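Local coordinates for peptidase S8 and S53, subtilisin, kexin, sedolisin (Mycobacterium smegmatis, PDB 4KG7), which probably acts as a serine endopeptidase of the subtilisin family, a mycosin associated with the ESX-3 type VII secretion system of mycobacteria, at residues R167-G172 with R200-E205; D207-A212 with R342-R347. One frame throughout, in Å; residues are numbered along the deposited sequence.

Interaction 1: residues R167-G172 with R200-E205; sequences RAADMG and RYAALE
Y201 reaches from one helix to D170 on the next, a link between two neighbouring helices of the subtilisin fold, 150-170 and 193-205, which pack on the parallel sheet near strand 175-178. The phenol OH donates to OD1 of the carboxylate over 2.6 Å, a short hydrogen bond, and OD1 accepts through its syn lone pair, on the side of OD2. The two side chains cross at about a right angle, with the carboxylate plane turned 90° from the ring, yet OD1 lies in the plane of the ring at its edge. Y201 is set for this reach by its first torsion: CG stands opposite the backbone N (chi1 172°), and the ring extends toward the end of helix 150-170, resting on V166 as well. That helix ends just beyond D170 in a Schellman motif at G172.

Beneath the polar pair the helices approach through small residues. The CA atoms of A169 and A202 come within 5.4 Å of each other, where both side chains are single methyls. D170 is exposed and Y201 partly so, while A169 and A202 are buried, which puts the polar bond on the more exposed side and the methyl pair on the inner one. A202 also touches I176 of the sheet. On this buried side CB of A169 meets CB of A202 at 3.8 Å.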
loop_
_atom_site.group_PDB
_atom_site.type_symbol
_atom_site.label_atom_id
_atom_site.label_comp_id
_atom_site.label_asym_id
_atom_site.label_seq_id
_atom_site.Cartn_x
_atom_site.Cartn_y
_atom_site.Cartn_z
ATOM N N ARG A 167 -4.703 11.706 -9.908
ATOM C CA ARG A 167 -5.941 11.136 -10.465
ATOM C C ARG A 167 -6.838 10.547 -9.371
ATOM O O ARG A 167 -8.023 10.825 -9.334
ATOM C CB ARG A 167 -5.578 10.078 -11.500
ATOM C CG ARG A 167 -6.740 9.527 -12.288
ATOM C CD ARG A 167 -6.239 8.465 -13.255
ATOM N NE ARG A 167 -7.298 8.082 -14.199
ATOM C CZ ARG A 167 -7.698 8.803 -15.259
ATOM N NH1 ARG A 167 -7.062 9.922 -15.608
ATOM N NH2 ARG A 167 -8.686 8.351 -16.049
ATOM N N ALA A 168 -6.248 9.797 -8.450
ATOM C CA ALA A 168 -7.000 9.209 -7.348
ATOM C C ALA A 168 -7.674 10.293 -6.515
ATOM O O ALA A 168 -8.836 10.190 -6.173
ATOM C CB ALA A 168 -6.085 8.389 -6.475
ATOM N N ALA A 169 -6.908 11.309 -6.143
ATOM C CA ALA A 169 -7.448 12.406 -5.320
ATOM C C ALA A 169 -8.561 13.105 -6.040
ATOM O O ALA A 169 -9.613 13.381 -5.446
ATOM C CB ALA A 169 -6.346 13.397 -4.954
ATOM N N ASP A 170 -8.363 13.397 -7.320
ATOM C CA ASP A 170 -9.374 14.130 -8.084
ATOM C C ASP A 170 -10.615 13.315 -8.337
ATOM O O ASP A 170 -11.681 13.898 -8.530
ATOM C CB ASP A 170 -8.787 14.660 -9.386
ATOM C CG ASP A 170 -7.888 15.824 -9.163
ATOM O OD1 ASP A 170 -7.854 16.365 -8.029
ATOM O OD2 ASP A 170 -7.211 16.236 -10.128
ATOM N N MET A 171 -10.488 11.990 -8.338
ATOM C CA MET A 171 -11.658 11.081 -8.403
ATOM C C MET A 171 -12.422 10.947 -7.070
ATOM O O MET A 171 -13.442 10.242 -7.013
ATOM C CB MET A 171 -11.244 9.705 -8.921
ATOM C CG MET A 171 -10.886 9.709 -10.399
ATOM S SD MET A 171 -10.409 8.072 -10.971
ATOM C CE MET A 171 -12.005 7.292 -11.122
ATOM N N GLY A 172 -11.971 11.624 -6.024
ATOM C CA GLY A 172 -12.689 11.676 -4.763
ATOM C C GLY A 172 -12.233 10.674 -3.711
ATOM O O GLY A 172 -12.902 10.500 -2.684
ATOM N N ARG A 200 1.631 15.992 -1.738
ATOM C CA ARG A 200 1.157 17.137 -0.983
ATOM C C ARG A 200 -0.221 17.607 -1.425
ATOM O O ARG A 200 -1.064 17.918 -0.601
ATOM C CB ARG A 200 2.163 18.286 -1.063
ATOM C CG ARG A 200 1.783 19.485 -0.220
ATOM C CD ARG A 200 2.824 20.577 -0.286
ATOM N NE ARG A 200 2.367 21.838 0.299
ATOM C CZ ARG A 200 1.605 22.734 -0.331
ATOM N NH1 ARG A 200 1.124 22.517 -1.552
ATOM N NH2 ARG A 200 1.273 23.859 0.282
ATOM N N TYR A 201 -0.444 17.689 -2.731
ATOM C CA TYR A 201 -1.762 18.038 -3.276
ATOM C C TYR A 201 -2.853 17.107 -2.787
ATOM O O TYR A 201 -3.911 17.519 -2.290
ATOM C CB TYR A 201 -1.692 18.040 -4.795
ATOM C CG TYR A 201 -3.020 18.189 -5.498
ATOM C CD1 TYR A 201 -3.659 19.403 -5.550
ATOM C CD2 TYR A 201 -3.643 17.093 -6.069
ATOM C CE1 TYR A 201 -4.876 19.537 -6.184
ATOM C CE2 TYR A 201 -4.851 17.204 -6.738
ATOM C CZ TYR A 201 -5.481 18.436 -6.770
ATOM O OH TYR A 201 -6.669 18.628 -7.414
ATOM N N ALA A 202 -2.578 15.812 -2.878
ATOM C CA ALA A 202 -3.560 14.814 -2.492
ATOM C C ALA A 202 -3.795 14.819 -0.988
ATOM O O ALA A 202 -4.920 14.669 -0.549
ATOM C CB ALA A 202 -3.145 13.422 -2.965
ATOM N N ALA A 203 -2.719 14.980 -0.204
ATOM C CA ALA A 203 -2.848 14.874 1.257
ATOM C C ALA A 203 -3.428 16.107 1.914
ATOM O O ALA A 203 -4.143 15.953 2.888
ATOM C CB ALA A 203 -1.531 14.524 1.900
ATOM N N LEU A 204 -3.144 17.284 1.380
ATOM C CA LEU A 204 -3.572 18.539 2.012
ATOM C C LEU A 204 -4.788 19.136 1.288
ATOM O O LEU A 204 -5.925 19.065 1.793
ATOM C CB LEU A 204 -2.373 19.506 2.121
ATOM C CG LEU A 204 -1.208 19.029 2.997
ATOM C CD1 LEU A 204 -0.228 20.179 3.195
ATOM C CD2 LEU A 204 -1.650 18.444 4.314
ATOM N N GLU A 205 -4.600 19.622 0.067
ATOM C CA GLU A 205 -5.695 20.257 -0.639
ATOM C C GLU A 205 -6.857 19.299 -0.828
ATOM O O GLU A 205 -8.019 19.699 -0.638
ATOM C CB GLU A 205 -5.255 20.768 -1.998
ATOM C CG GLU A 205 -6.405 21.404 -2.771
ATOM C CD GLU A 205 -5.985 22.182 -3.996
ATOM O OE1 GLU A 205 -4.791 22.539 -4.114
ATOM O OE2 GLU A 205 -6.869 22.472 -4.849
#

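Interaction 2: residues D207-A212 with R342-R347; sequences DAVIVA and RQVVHR
V209 faces two consecutive valines of a helix, and its two methyls divide the work. CG2 packs against V344, 3.8 Å from CG1 of that residue and almost as near to its CB, while CG1 touches CG2 of V345 at 4.0 Å. With CG1 of V209 opposite the backbone N (chi1 174°), that branch is turned to V345, and CG2, beside the N, to V344. V344 and V345 have their first torsions in the same range, yet they offer different branches, V344 the methyl opposite its backbone N and V345 the one beside it. In both pairs the side chains meet at a slant, and all three CA-CB bonds point into the interface.

The valines join an inner strand of the parallel sheet of the subtilisin fold to helix 341-350, late in the chain. V209 opens strand 209-213, hydrogen-bonded through its backbone to R174 and I176 beside it, and the CA atoms of V209 and V345 are 7.2 Å apart. Helix 318-335, whose first turn carries S319, predicted to belong to the charge relay, supplies R333 as a neighbour to both V209 and V344.

Just before the strand, at D207, the surroundings turn polar. D207, with positive phi after helix 193-205, receives a hydrogen bond at OD1 from N of A341 and forms a salt bridge through OD2 with R333. One water accepts from N of R342 at 3.0 Å and donates weakly to OD1 of D207 at 3.4 Å.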
loop_
_atom_site.group_PDB
_atom_site.type_symbol
_atom_site.label_atom_id
_atom_site.label_comp_id
_atom_site.label_asym_id
_atom_site.label_seq_id
_atom_site.Cartn_x
_atom_site.Cartn_y
_atom_site.Cartn_z
ATOM N N ASP A 207 -7.138 16.397 0.894
ATOM C CA ASP A 207 -7.444 15.839 2.211
ATOM C C ASP A 207 -7.538 14.322 2.220
ATOM O O ASP A 207 -8.324 13.748 2.983
ATOM C CB ASP A 207 -8.744 16.446 2.783
ATOM C CG ASP A 207 -8.939 16.136 4.280
ATOM O OD1 ASP A 207 -7.985 16.304 5.054
ATOM O OD2 ASP A 207 -10.068 15.755 4.658
ATOM N N ALA A 208 -6.714 13.657 1.406
ATOM C CA ALA A 208 -6.699 12.189 1.367
ATOM C C ALA A 208 -5.671 11.614 2.320
ATOM O O ALA A 208 -4.569 12.147 2.413
ATOM C CB ALA A 208 -6.413 11.714 -0.046
ATOM N N VAL A 209 -6.041 10.536 3.011
ATOM C CA VAL A 209 -5.080 9.752 3.762
ATOM C C VAL A 209 -4.347 8.826 2.783
ATOM O O VAL A 209 -4.962 7.969 2.148
ATOM C CB VAL A 209 -5.774 8.898 4.842
ATOM C CG1 VAL A 209 -4.765 7.977 5.513
ATOM C CG2 VAL A 209 -6.407 9.800 5.876
ATOM N N ILE A 210 -3.030 9.001 2.686
ATOM C CA ILE A 210 -2.224 8.231 1.758
ATOM C C ILE A 210 -1.423 7.228 2.580
ATOM O O ILE A 210 -0.719 7.591 3.514
ATOM C CB ILE A 210 -1.255 9.106 0.945
ATOM C CG1 ILE A 210 -1.981 10.266 0.216
ATOM C CG2 ILE A 210 -0.453 8.265 -0.047
ATOM C CD1 ILE A 210 -1.018 11.278 -0.365
ATOM N N VAL A 211 -1.576 5.980 2.226
ATOM C CA VAL A 211 -0.961 4.856 2.923
ATOM C C VAL A 211 -0.063 4.123 1.948
ATOM O O VAL A 211 -0.500 3.763 0.857
ATOM C CB VAL A 211 -2.056 3.871 3.457
ATOM C CG1 VAL A 211 -1.458 2.702 4.210
ATOM C CG2 VAL A 211 -3.044 4.601 4.339
ATOM N N ALA A 212 1.180 3.864 2.369
ATOM C CA ALA A 212 2.183 3.211 1.517
ATOM C C ALA A 212 2.877 2.075 2.247
ATOM O O ALA A 212 3.206 2.192 3.427
ATOM C CB ALA A 212 3.219 4.242 1.041
ATOM N N ARG A 342 -4.942 14.593 8.407
ATOM C CA ARG A 342 -3.915 14.631 9.477
ATOM C C ARG A 342 -4.501 14.073 10.772
ATOM O O ARG A 342 -3.818 13.350 11.513
ATOM C CB ARG A 342 -3.391 16.029 9.750
ATOM C CG ARG A 342 -2.555 16.657 8.658
ATOM C CD ARG A 342 -2.226 18.052 9.058
ATOM N NE ARG A 342 -1.214 18.738 8.273
ATOM C CZ ARG A 342 -1.407 19.868 7.594
ATOM N NH1 ARG A 342 -2.587 20.463 7.540
ATOM N NH2 ARG A 342 -0.372 20.419 6.984
ATOM N N GLN A 343 -5.749 14.419 11.063
ATOM C CA GLN A 343 -6.399 13.933 12.289
ATOM C C GLN A 343 -6.554 12.423 12.231
ATOM O O GLN A 343 -6.380 11.748 13.237
ATOM C CB GLN A 343 -7.753 14.599 12.510
ATOM C CG GLN A 343 -7.657 16.028 12.988
ATOM C CD GLN A 343 -9.020 16.698 13.066
ATOM O OE1 GLN A 343 -9.727 16.814 12.064
ATOM N NE2 GLN A 343 -9.396 17.163 14.255
ATOM N N VAL A 344 -6.854 11.879 11.046
ATOM C CA VAL A 344 -7.047 10.448 10.909
ATOM C C VAL A 344 -5.730 9.715 11.118
ATOM O O VAL A 344 -5.686 8.711 11.841
ATOM C CB VAL A 344 -7.642 10.093 9.524
ATOM C CG1 VAL A 344 -7.638 8.588 9.284
ATOM C CG2 VAL A 344 -9.054 10.642 9.385
ATOM N N VAL A 345 -4.661 10.230 10.520
ATOM C CA VAL A 345 -3.351 9.626 10.700
ATOM C C VAL A 345 -2.950 9.668 12.191
ATOM O O VAL A 345 -2.469 8.703 12.738
ATOM C CB VAL A 345 -2.296 10.278 9.774
ATOM C CG1 VAL A 345 -0.885 9.843 10.173
ATOM C CG2 VAL A 345 -2.594 9.921 8.318
ATOM N N HIS A 346 -3.154 10.801 12.846
ATOM C CA HIS A 346 -2.859 10.926 14.274
ATOM C C HIS A 346 -3.632 9.895 15.091
ATOM O O HIS A 346 -3.093 9.260 15.994
ATOM C CB HIS A 346 -3.210 12.349 14.739
ATOM C CG HIS A 346 -3.004 12.585 16.204
ATOM N ND1 HIS A 346 -1.779 12.917 16.747
ATOM C CD2 HIS A 346 -3.871 12.534 17.236
ATOM C CE1 HIS A 346 -1.915 13.091 18.048
ATOM N NE2 HIS A 346 -3.164 12.830 18.375
ATOM N N ARG A 347 -4.895 9.718 14.777
ATOM C CA ARG A 347 -5.723 8.761 15.484
ATOM C C ARG A 347 -5.176 7.328 15.297
ATOM O O ARG A 347 -5.169 6.516 16.219
ATOM C CB ARG A 347 -7.140 8.917 14.957
ATOM C CG ARG A 347 -8.171 7.973 15.504
ATOM C CD ARG A 347 -9.557 8.463 15.123
ATOM N NE ARG A 347 -10.033 9.525 16.007
ATOM C CZ ARG A 347 -10.712 9.342 17.138
ATOM N NH1 ARG A 347 -11.008 8.117 17.582
ATOM N NH2 ARG A 347 -11.076 10.401 17.845
HETATM O O HOH W 1 -5.040 17.007 6.596
#

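In the fold
Interactions 1 and 2 follow one another along the chain, and their centres lie about 12 Å apart. Helix 193-205 gives way directly to strand 209-213, and the turn between them is tied by a probable hydrogen bond from N of A208 to O of A202 at 2.8 Å. A202 is shared in another way: its CB lies 4.0 Å from CD1 of I210, a residue whose CB is directed away from helix 341-350. The strand therefore has helix 193-205 against I210 and helix 341-350 against V209. Farther out, CD2 of L204 packs on NH2 of R342 at 3.6 Å. Both contacts lie away from the predicted charge relay of D73, H104 and S319.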